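Local coordinates for protein endoglucanase (Clostridium thermocellum, PDB 2C4X) that forms the C-terminal PKD and CBM44 modules of a cellulosomal enzyme with probable cellulase activity, CBM44 being a carbohydrate-binding module that recognises xyloglucan and other beta-glucan chains, at residues 28-32 with 44-48; 69-75 with 87-93; 160-164 with 217-223. The protein carries 1 engineered substitution. All coordinates share one frame; numbering follows the deposited sequence.

Contact 1 of 3, residues 28-32 with 44-48; sequences VFNAS and YVWDF. Engineered in segment 44-48: V45 (natural residue Ala).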
loop_
_atom_site.group_PDB
_atom_site.type_symbol
_atom_site.label_atom_id
_atom_site.label_comp_id
_atom_site.label_asym_id
_atom_site.label_seq_id
_atom_site.Cartn_x
_atom_site.Cartn_y
_atom_site.Cartn_z
ATOM N N VAL A 28 -0.623 16.573 14.749
ATOM C CA VAL A 28 0.044 17.677 15.414
ATOM C C VAL A 28 1.391 17.898 14.750
ATOM O O VAL A 28 2.243 17.016 14.767
ATOM C CB VAL A 28 0.212 17.444 16.936
ATOM C CG1 VAL A 28 1.016 18.592 17.562
ATOM C CG2 VAL A 28 -1.147 17.306 17.610
ATOM N N PHE A 29 1.572 19.072 14.151
ATOM C CA PHE A 29 2.861 19.452 13.587
ATOM C C PHE A 29 3.630 20.219 14.643
ATOM O O PHE A 29 3.097 21.137 15.273
ATOM C CB PHE A 29 2.678 20.303 12.318
ATOM C CG PHE A 29 2.046 19.552 11.176
ATOM C CD1 PHE A 29 0.659 19.532 11.018
ATOM C CD2 PHE A 29 2.838 18.860 10.263
ATOM C CE1 PHE A 29 0.068 18.844 9.944
ATOM C CE2 PHE A 29 2.267 18.153 9.201
ATOM C CZ PHE A 29 0.877 18.147 9.038
ATOM N N ASN A 30 4.883 19.837 14.836
ATOM C CA ASN A 30 5.679 20.379 15.923
ATOM C C ASN A 30 6.992 20.952 15.396
ATOM O O ASN A 30 7.915 20.215 15.069
ATOM C CB ASN A 30 5.916 19.282 16.970
ATOM C CG ASN A 30 6.568 19.802 18.230
ATOM O OD1 ASN A 30 7.368 20.732 18.193
ATOM N ND2 ASN A 30 6.230 19.195 19.362
ATOM N N ALA A 31 7.058 22.277 15.308
ATOM C CA ALA A 31 8.256 22.972 14.830
ATOM C C ALA A 31 9.152 23.467 15.969
ATOM O O ALA A 31 9.946 24.391 15.778
ATOM C CB ALA A 31 7.850 24.141 13.936
ATOM N N SER A 32 9.034 22.856 17.144
ATOM C CA SER A 32 9.681 23.380 18.350
ATOM C C SER A 32 11.215 23.306 18.347
ATOM O O SER A 32 11.861 23.993 19.138
ATOM C CB SER A 32 9.109 22.728 19.610
ATOM O OG SER A 32 9.530 21.383 19.705
ATOM N N TYR A 44 5.545 31.303 12.450
ATOM C CA TYR A 44 5.620 30.036 11.745
ATOM C C TYR A 44 4.496 30.058 10.734
ATOM O O TYR A 44 3.339 30.286 11.106
ATOM C CB TYR A 44 5.384 28.876 12.726
ATOM C CG TYR A 44 6.352 28.836 13.887
ATOM C CD1 TYR A 44 6.173 29.669 15.001
ATOM C CD2 TYR A 44 7.450 27.967 13.878
ATOM C CE1 TYR A 44 7.055 29.651 16.046
ATOM C CE2 TYR A 44 8.337 27.936 14.927
ATOM C CZ TYR A 44 8.136 28.786 16.012
ATOM O OH TYR A 44 9.006 28.766 17.074
ATOM N N VAL A 45 4.826 29.830 9.466
ATOM C CA VAL A 45 3.834 29.819 8.391
ATOM C C VAL A 45 3.827 28.415 7.771
ATOM O O VAL A 45 4.877 27.894 7.401
ATOM C CB VAL A 45 4.137 30.895 7.315
ATOM C CG1 VAL A 45 3.125 30.826 6.158
ATOM C CG2 VAL A 45 4.135 32.300 7.936
ATOM N N TRP A 46 2.644 27.814 7.691
ATOM C CA TRP A 46 2.477 26.431 7.235
ATOM C C TRP A 46 1.663 26.369 5.951
ATOM O O TRP A 46 0.634 27.046 5.832
ATOM C CB TRP A 46 1.715 25.629 8.286
ATOM C CG TRP A 46 2.378 25.550 9.629
ATOM C CD1 TRP A 46 2.219 26.412 10.679
ATOM C CD2 TRP A 46 3.280 24.536 10.073
ATOM N NE1 TRP A 46 2.981 26.002 11.748
ATOM C CE2 TRP A 46 3.650 24.859 11.404
ATOM C CE3 TRP A 46 3.842 23.399 9.466
ATOM C CZ2 TRP A 46 4.529 24.070 12.152
ATOM C CZ3 TRP A 46 4.720 22.617 10.207
ATOM C CH2 TRP A 46 5.056 22.961 11.540
ATOM N N ASP A 47 2.118 25.547 5.005
ATOM C CA ASP A 47 1.336 25.212 3.824
ATOM C C ASP A 47 1.112 23.708 3.936
ATOM O O ASP A 47 2.064 22.930 3.902
ATOM C CB ASP A 47 2.087 25.592 2.539
ATOM C CG ASP A 47 1.303 25.268 1.272
ATOM O OD1 ASP A 47 0.568 24.261 1.226
ATOM O OD2 ASP A 47 1.434 26.024 0.293
ATOM N N PHE A 48 -0.150 23.309 4.090
ATOM C CA PHE A 48 -0.488 21.911 4.375
ATOM C C PHE A 48 -0.548 21.034 3.116
ATOM O O PHE A 48 -0.674 19.812 3.210
ATOM C CB PHE A 48 -1.769 21.844 5.228
ATOM C CG PHE A 48 -1.609 22.494 6.576
ATOM C CD1 PHE A 48 -0.859 21.866 7.580
ATOM C CD2 PHE A 48 -2.170 23.747 6.834
ATOM C CE1 PHE A 48 -0.679 22.471 8.816
ATOM C CE2 PHE A 48 -1.989 24.361 8.078
ATOM C CZ PHE A 48 -1.247 23.704 9.069
HETATM O O HOH W 1 10.573 26.741 17.917
#
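F29 and W46 meet across the interior of the PKD module and show how two beta sheets can be joined chiefly by side-chain packing, with no direct hydrogen bond between the segments. The methylene CB of F29 lies over one face of the indole, 4.0 Å from the centroid of the W46 six-membered ring, a CH-pi contact. Beyond that carbon the phenyl ring of F29 slants against the indole, the two planes at 47°. The F29 ring also meets F48, obliquely, where F29 CE1 approaches F48 CE1 to 3.9 Å at the edge of the F48 ring; F29, W46 and F48 thus make one aromatic cluster. A31 extends the row: its CB touches W46 CZ2 and Y44 CD2, each at 3.8 Å. Y44 and W46 both hold CG anti to the carbonyl carbon (chi1 -58° and -60°), which sends both rings across to segment 28-32. A water hydrogen-bonded to Y44 OH at 2.7 Å also lies 3.2 Å from A31 O, a possible polar bridge beside the apolar row. Further out, N30 begins an Asx turn: N30 OD1 accepts from S32 N at 2.9 Å and also from S32 OG. Strand 27-30 lies between strands 15-17 and 60-63 in one sheet, whereas strand 41-47 runs between 53-56 and 69-79 in the other. The cluster lies between these sheets, with F14 set edge-to-face on W46, Y63 stacked on F48, and V73 and L75 of strand 69-79 packed against F29 and W46.

Contact 2 of 3, residues 69-75 with 87-93; sequences GTYKVKL and FTATIKV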
loop_
_atom_site.group_PDB
_atom_site.type_symbol
_atom_site.label_atom_id
_atom_site.label_comp_id
_atom_site.label_asym_id
_atom_site.label_seq_id
_atom_site.Cartn_x
_atom_site.Cartn_y
_atom_site.Cartn_z
ATOM N N GLY A 69 -4.262 10.908 0.464
ATOM C CA GLY A 69 -3.260 11.327 -0.490
ATOM C C GLY A 69 -1.934 11.585 0.181
ATOM O O GLY A 69 -1.784 11.403 1.391
ATOM N N THR A 70 -0.975 12.012 -0.628
ATOM C CA THR A 70 0.349 12.373 -0.157
ATOM C C THR A 70 0.518 13.882 -0.314
ATOM O O THR A 70 0.434 14.412 -1.420
ATOM C CB THR A 70 1.422 11.588 -0.931
ATOM O OG1 THR A 70 1.219 10.189 -0.702
ATOM C CG2 THR A 70 2.814 11.960 -0.461
ATOM N N TYR A 71 0.745 14.555 0.810
ATOM C CA TYR A 71 0.810 16.007 0.861
ATOM C C TYR A 71 2.220 16.500 1.202
ATOM O O TYR A 71 2.884 15.933 2.064
ATOM C CB TYR A 71 -0.192 16.521 1.903
ATOM C CG TYR A 71 -1.624 16.115 1.599
ATOM C CD1 TYR A 71 -2.411 16.887 0.757
ATOM C CD2 TYR A 71 -2.174 14.929 2.126
ATOM C CE1 TYR A 71 -3.726 16.522 0.461
ATOM C CE2 TYR A 71 -3.510 14.547 1.832
ATOM C CZ TYR A 71 -4.264 15.354 0.997
ATOM O OH TYR A 71 -5.557 15.032 0.689
ATOM N N LYS A 72 2.665 17.556 0.522
ATOM C CA LYS A 72 3.915 18.227 0.876
ATOM C C LYS A 72 3.602 19.361 1.844
ATOM O O LYS A 72 2.866 20.281 1.498
ATOM C CB LYS A 72 4.616 18.782 -0.367
ATOM C CG LYS A 72 4.968 17.733 -1.407
ATOM C CD LYS A 72 5.399 18.366 -2.745
ATOM C CE LYS A 72 6.854 18.786 -2.751
ATOM N NZ LYS A 72 7.359 18.939 -4.165
ATOM N N VAL A 73 4.148 19.280 3.051
ATOM C CA VAL A 73 3.919 20.295 4.076
ATOM C C VAL A 73 5.171 21.147 4.145
ATOM O O VAL A 73 6.261 20.630 4.404
ATOM C CB VAL A 73 3.581 19.666 5.455
ATOM C CG1 VAL A 73 3.351 20.765 6.535
ATOM C CG2 VAL A 73 2.359 18.751 5.320
ATOM N N LYS A 74 5.017 22.439 3.847
ATOM C CA LYS A 74 6.117 23.379 3.892
ATOM C C LYS A 74 5.972 24.311 5.086
ATOM O O LYS A 74 4.932 24.950 5.263
ATOM C CB LYS A 74 6.199 24.199 2.594
ATOM C CG LYS A 74 7.324 25.241 2.597
ATOM C CD LYS A 74 7.370 25.966 1.267
ATOM C CE LYS A 74 8.649 26.758 1.104
ATOM N NZ LYS A 74 8.580 27.662 -0.104
ATOM N N LEU A 75 7.024 24.382 5.900
ATOM C CA LEU A 75 7.079 25.336 6.991
ATOM C C LEU A 75 8.061 26.432 6.646
ATOM O O LEU A 75 9.192 26.152 6.254
ATOM C CB LEU A 75 7.542 24.655 8.286
ATOM C CG LEU A 75 7.999 25.560 9.445
ATOM C CD1 LEU A 75 6.795 26.290 10.072
ATOM C CD2 LEU A 75 8.760 24.733 10.498
ATOM N N PHE A 87 11.455 24.422 5.544
ATOM C CA PHE A 87 11.655 22.981 5.683
ATOM C C PHE A 87 10.387 22.336 5.135
ATOM O O PHE A 87 9.277 22.716 5.529
ATOM C CB PHE A 87 11.833 22.613 7.169
ATOM C CG PHE A 87 12.179 21.150 7.425
ATOM C CD1 PHE A 87 11.173 20.214 7.710
ATOM C CD2 PHE A 87 13.506 20.723 7.441
ATOM C CE1 PHE A 87 11.500 18.870 7.971
ATOM C CE2 PHE A 87 13.831 19.388 7.717
ATOM C CZ PHE A 87 12.826 18.466 7.978
ATOM N N THR A 88 10.547 21.380 4.230
ATOM C CA THR A 88 9.414 20.691 3.609
ATOM C C THR A 88 9.503 19.195 3.880
ATOM O O THR A 88 10.564 18.585 3.714
ATOM C CB THR A 88 9.356 20.959 2.066
ATOM O OG1 THR A 88 9.239 22.368 1.839
ATOM C CG2 THR A 88 8.170 20.262 1.409
ATOM N N ALA A 89 8.396 18.608 4.324
ATOM C CA ALA A 89 8.334 17.163 4.500
ATOM C C ALA A 89 7.015 16.658 3.931
ATOM O O ALA A 89 6.089 17.443 3.688
ATOM C CB ALA A 89 8.481 16.778 5.982
ATOM N N THR A 90 6.936 15.348 3.726
ATOM C CA THR A 90 5.777 14.723 3.115
ATOM C C THR A 90 4.960 13.969 4.167
ATOM O O THR A 90 5.522 13.317 5.048
ATOM C CB THR A 90 6.233 13.763 1.969
ATOM O OG1 THR A 90 6.580 14.538 0.815
ATOM C CG2 THR A 90 5.138 12.800 1.585
ATOM N N ILE A 91 3.638 14.067 4.072
ATOM C CA ILE A 91 2.748 13.278 4.915
ATOM C C ILE A 91 1.754 12.498 4.044
ATOM O O ILE A 91 1.136 13.059 3.122
ATOM C CB ILE A 91 2.012 14.179 5.977
ATOM C CG1 ILE A 91 1.273 13.330 7.028
ATOM C CG2 ILE A 91 1.065 15.206 5.305
ATOM C CD1 ILE A 91 0.746 14.166 8.209
ATOM N N LYS A 92 1.614 11.207 4.335
ATOM C CA LYS A 92 0.636 10.372 3.656
ATOM C C LYS A 92 -0.595 10.148 4.531
ATOM O O LYS A 92 -0.491 9.756 5.695
ATOM C CB LYS A 92 1.255 9.038 3.210
ATOM C CG LYS A 92 0.288 8.170 2.413
ATOM C CD LYS A 92 0.902 6.839 1.974
ATOM C CE LYS A 92 -0.207 5.830 1.687
ATOM N NZ LYS A 92 0.314 4.598 1.037
ATOM N N VAL A 93 -1.761 10.414 3.957
ATOM C CA VAL A 93 -3.030 10.267 4.656
ATOM C C VAL A 93 -3.818 9.167 3.943
ATOM O O VAL A 93 -3.962 9.186 2.713
ATOM C CB VAL A 93 -3.835 11.597 4.664
ATOM C CG1 VAL A 93 -5.171 11.454 5.429
ATOM C CG2 VAL A 93 -2.990 12.762 5.254
#
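Y71 and I91 form one of four hydrogen-bonded pairs along this antiparallel ladder, joined by two bonds, one in each direction. Y71 N donates to I91 O at 2.8 Å, almost straight at 177°, and I91 N returns a bond to Y71 O. The same reciprocal exchange joins G69 with V93, V73 with A89, and L75 with F87, so the amide N-H and the carbonyl O of all eight residues are engaged across the ladder. Four of these carbonyls, those of G69, Y71, V73 and I91, also receive CA-H...O contacts from the intervening non-hydrogen-bonded pairs, as where T90 CA lies 3.3 Å from Y71 O. Together the segments form the two arms of a beta hairpin, strands 69-79 and 84-93, at one margin of the four-stranded sheet of the PKD beta sandwich. The K74 carbonyl is directed to the other flank, where it probably accepts from D47 N of strand 41-47. Of the side chains, Y71, V73, I91 and V93 share the sheet face turned to the interior: I91 CG2 meets V73 CG2 at 3.8 Å and Y71 CB at 3.9 Å, while V93 CG2 lies against Y71 CD2. Y71 is further fixed at its end by a bond from OH to N67 O, its ring stacked on Y65. On the other face the T70 CG2 and T90 CG2 methyls are pressed to 3.2 Å, and T88 OG1 lies 3.5 Å from K74 CG, which stands opposite the backbone N (chi1 178°); the extended chain beyond it leads away.

Contact 3 of 3, residues 160-164 with 217-223; sequences VVPGT and LTLPEDV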
loop_
_atom_site.group_PDB
_atom_site.type_symbol
_atom_site.label_atom_id
_atom_site.label_comp_id
_atom_site.label_asym_id
_atom_site.label_seq_id
_atom_site.Cartn_x
_atom_site.Cartn_y
_atom_site.Cartn_z
ATOM N N VAL A 160 -3.054 -4.488 -16.321
ATOM C CA VAL A 160 -2.166 -3.344 -16.071
ATOM C C VAL A 160 -1.316 -3.017 -17.297
ATOM O O VAL A 160 -1.025 -3.895 -18.109
ATOM C CB VAL A 160 -1.250 -3.566 -14.829
ATOM C CG1 VAL A 160 -2.084 -3.702 -13.573
ATOM C CG2 VAL A 160 -0.370 -4.794 -14.995
ATOM N N VAL A 161 -0.935 -1.750 -17.444
ATOM C CA VAL A 161 0.013 -1.381 -18.488
ATOM C C VAL A 161 1.423 -1.799 -18.050
ATOM O O VAL A 161 1.722 -1.791 -16.853
ATOM C CB VAL A 161 -0.049 0.137 -18.878
ATOM C CG1 VAL A 161 -1.461 0.526 -19.329
ATOM C CG2 VAL A 161 0.435 1.034 -17.744
ATOM N N PRO A 162 2.279 -2.198 -19.011
ATOM C CA PRO A 162 3.676 -2.509 -18.697
ATOM C C PRO A 162 4.373 -1.391 -17.914
ATOM O O PRO A 162 4.194 -0.207 -18.218
ATOM C CB PRO A 162 4.308 -2.674 -20.079
ATOM C CG PRO A 162 3.186 -3.139 -20.938
ATOM C CD PRO A 162 1.982 -2.403 -20.443
ATOM N N GLY A 163 5.151 -1.774 -16.905
ATOM C CA GLY A 163 5.846 -0.814 -16.045
ATOM C C GLY A 163 5.169 -0.595 -14.700
ATOM O O GLY A 163 5.747 0.029 -13.811
ATOM N N THR A 164 3.950 -1.115 -14.551
ATOM C CA THR A 164 3.123 -0.883 -13.355
ATOM C C THR A 164 3.562 -1.723 -12.157
ATOM O O THR A 164 3.792 -2.928 -12.282
ATOM C CB THR A 164 1.630 -1.197 -13.647
ATOM O OG1 THR A 164 1.191 -0.443 -14.782
ATOM C CG2 THR A 164 0.725 -0.890 -12.436
ATOM N N LEU A 217 4.784 -6.180 -6.872
ATOM C CA LEU A 217 5.165 -6.872 -8.096
ATOM C C LEU A 217 5.118 -5.890 -9.263
ATOM O O LEU A 217 4.123 -5.187 -9.440
ATOM C CB LEU A 217 4.208 -8.042 -8.339
ATOM C CG LEU A 217 4.302 -8.776 -9.680
ATOM C CD1 LEU A 217 5.630 -9.483 -9.823
ATOM C CD2 LEU A 217 3.163 -9.739 -9.813
ATOM N N THR A 218 6.192 -5.833 -10.047
ATOM C CA THR A 218 6.222 -4.977 -11.232
ATOM C C THR A 218 6.095 -5.781 -12.524
ATOM O O THR A 218 6.843 -6.747 -12.745
ATOM C CB THR A 218 7.499 -4.104 -11.276
ATOM O OG1 THR A 218 7.606 -3.375 -10.055
ATOM C CG2 THR A 218 7.457 -3.111 -12.438
ATOM N N LEU A 219 5.135 -5.392 -13.363
ATOM C CA LEU A 219 5.093 -5.868 -14.743
ATOM C C LEU A 219 6.156 -5.085 -15.524
ATOM O O LEU A 219 6.072 -3.864 -15.601
ATOM C CB LEU A 219 3.700 -5.662 -15.358
ATOM C CG LEU A 219 3.532 -6.116 -16.820
ATOM C CD1 LEU A 219 3.639 -7.643 -16.925
ATOM C CD2 LEU A 219 2.216 -5.633 -17.418
ATOM N N PRO A 220 7.174 -5.778 -16.078
ATOM C CA PRO A 220 8.264 -5.076 -16.767
ATOM C C PRO A 220 7.798 -4.215 -17.945
ATOM O O PRO A 220 6.819 -4.546 -18.623
ATOM C CB PRO A 220 9.167 -6.216 -17.256
ATOM C CG PRO A 220 8.860 -7.353 -16.340
ATOM C CD PRO A 220 7.388 -7.239 -16.068
ATOM N N GLU A 221 8.517 -3.124 -18.180
ATOM C CA GLU A 221 8.180 -2.161 -19.230
ATOM C C GLU A 221 8.198 -2.698 -20.671
ATOM O O GLU A 221 7.528 -2.143 -21.546
ATOM C CB GLU A 221 9.100 -0.946 -19.123
ATOM C CG GLU A 221 8.342 0.356 -19.169
ATOM C CD GLU A 221 8.836 1.350 -18.136
ATOM O OE1 GLU A 221 9.910 1.958 -18.366
ATOM O OE2 GLU A 221 8.144 1.530 -17.103
ATOM N N ASP A 222 8.964 -3.759 -20.915
ATOM C CA ASP A 222 9.130 -4.291 -22.275
ATOM C C ASP A 222 8.080 -5.325 -22.717
ATOM O O ASP A 222 8.152 -5.844 -23.830
ATOM C CB ASP A 222 10.559 -4.827 -22.491
ATOM C CG ASP A 222 10.899 -6.009 -21.585
ATOM O OD1 ASP A 222 10.081 -6.381 -20.714
ATOM O OD2 ASP A 222 12.001 -6.576 -21.750
ATOM N N VAL A 223 7.114 -5.607 -21.849
ATOM C CA VAL A 223 6.001 -6.504 -22.165
ATOM C C VAL A 223 5.098 -5.887 -23.234
ATOM O O VAL A 223 4.795 -4.697 -23.182
ATOM C CB VAL A 223 5.166 -6.806 -20.888
ATOM C CG1 VAL A 223 3.878 -7.562 -21.221
ATOM C CG2 VAL A 223 5.997 -7.586 -19.879
#
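G163 and L219 meet through their backbones, in an example of a loop fastened to the end of an edge strand. G163 N donates to L219 O at a short 2.6 Å, with an N-H...O angle of 141°, the donor being tilted out of the carbonyl plane. L219 N in turn donates to T164 O at 3.0 Å, and T218 CA places its hydrogen near the same oxygen. T218 OG1 is hydrogen-bonded to OG1 of T165, the residue just after T164. Within segment 160-164 a type II beta turn runs from V161 to T164, with P162 and G163 at its two central positions; T164 N and T164 OG1 both donate to V161 O. Segment 217-223 ends in a type I turn from P220 to V223. Both belong to the beta sandwich of the CBM44 module: the first loop leads into strand 165-172, and the second leaves its sheet neighbour, strand 211-218. Apolar contact is carried chiefly by L219, whose CG stands anti to the backbone N (chi1 180°). Its CD2 touches V160 CG2 at 3.6 Å and lies 3.7 Å from P162 CA, with I185 and M166 also touching the leucine. The P162 ring wedges against the second turn: its CB is 3.5 Å from P220 O, and its CG approaches V223 O to 3.2 Å. From E221 the bent side chain curls back, bringing OE2 to 3.4 Å from G163 CA.

Overall arrangement
From the N terminus the three contacts follow one another in series, none enclosing or crossing another. Contact 1 closes a loop of 11 residues that passes from one sheet of the PKD sandwich to the other. Contact 2 closes the next loop, also of 11 residues, which holds the far ends of the two hairpin strands and the turn joining them. These two touch: strands 41-47 and 69-79 are sheet neighbours and A31 packs on L75, so interior packing and sheet edge form one unit. Contact 3 spans 52 residues in the CBM44 module, its centre about 29 Å from that of contact 2, and belongs to a separate sandwich.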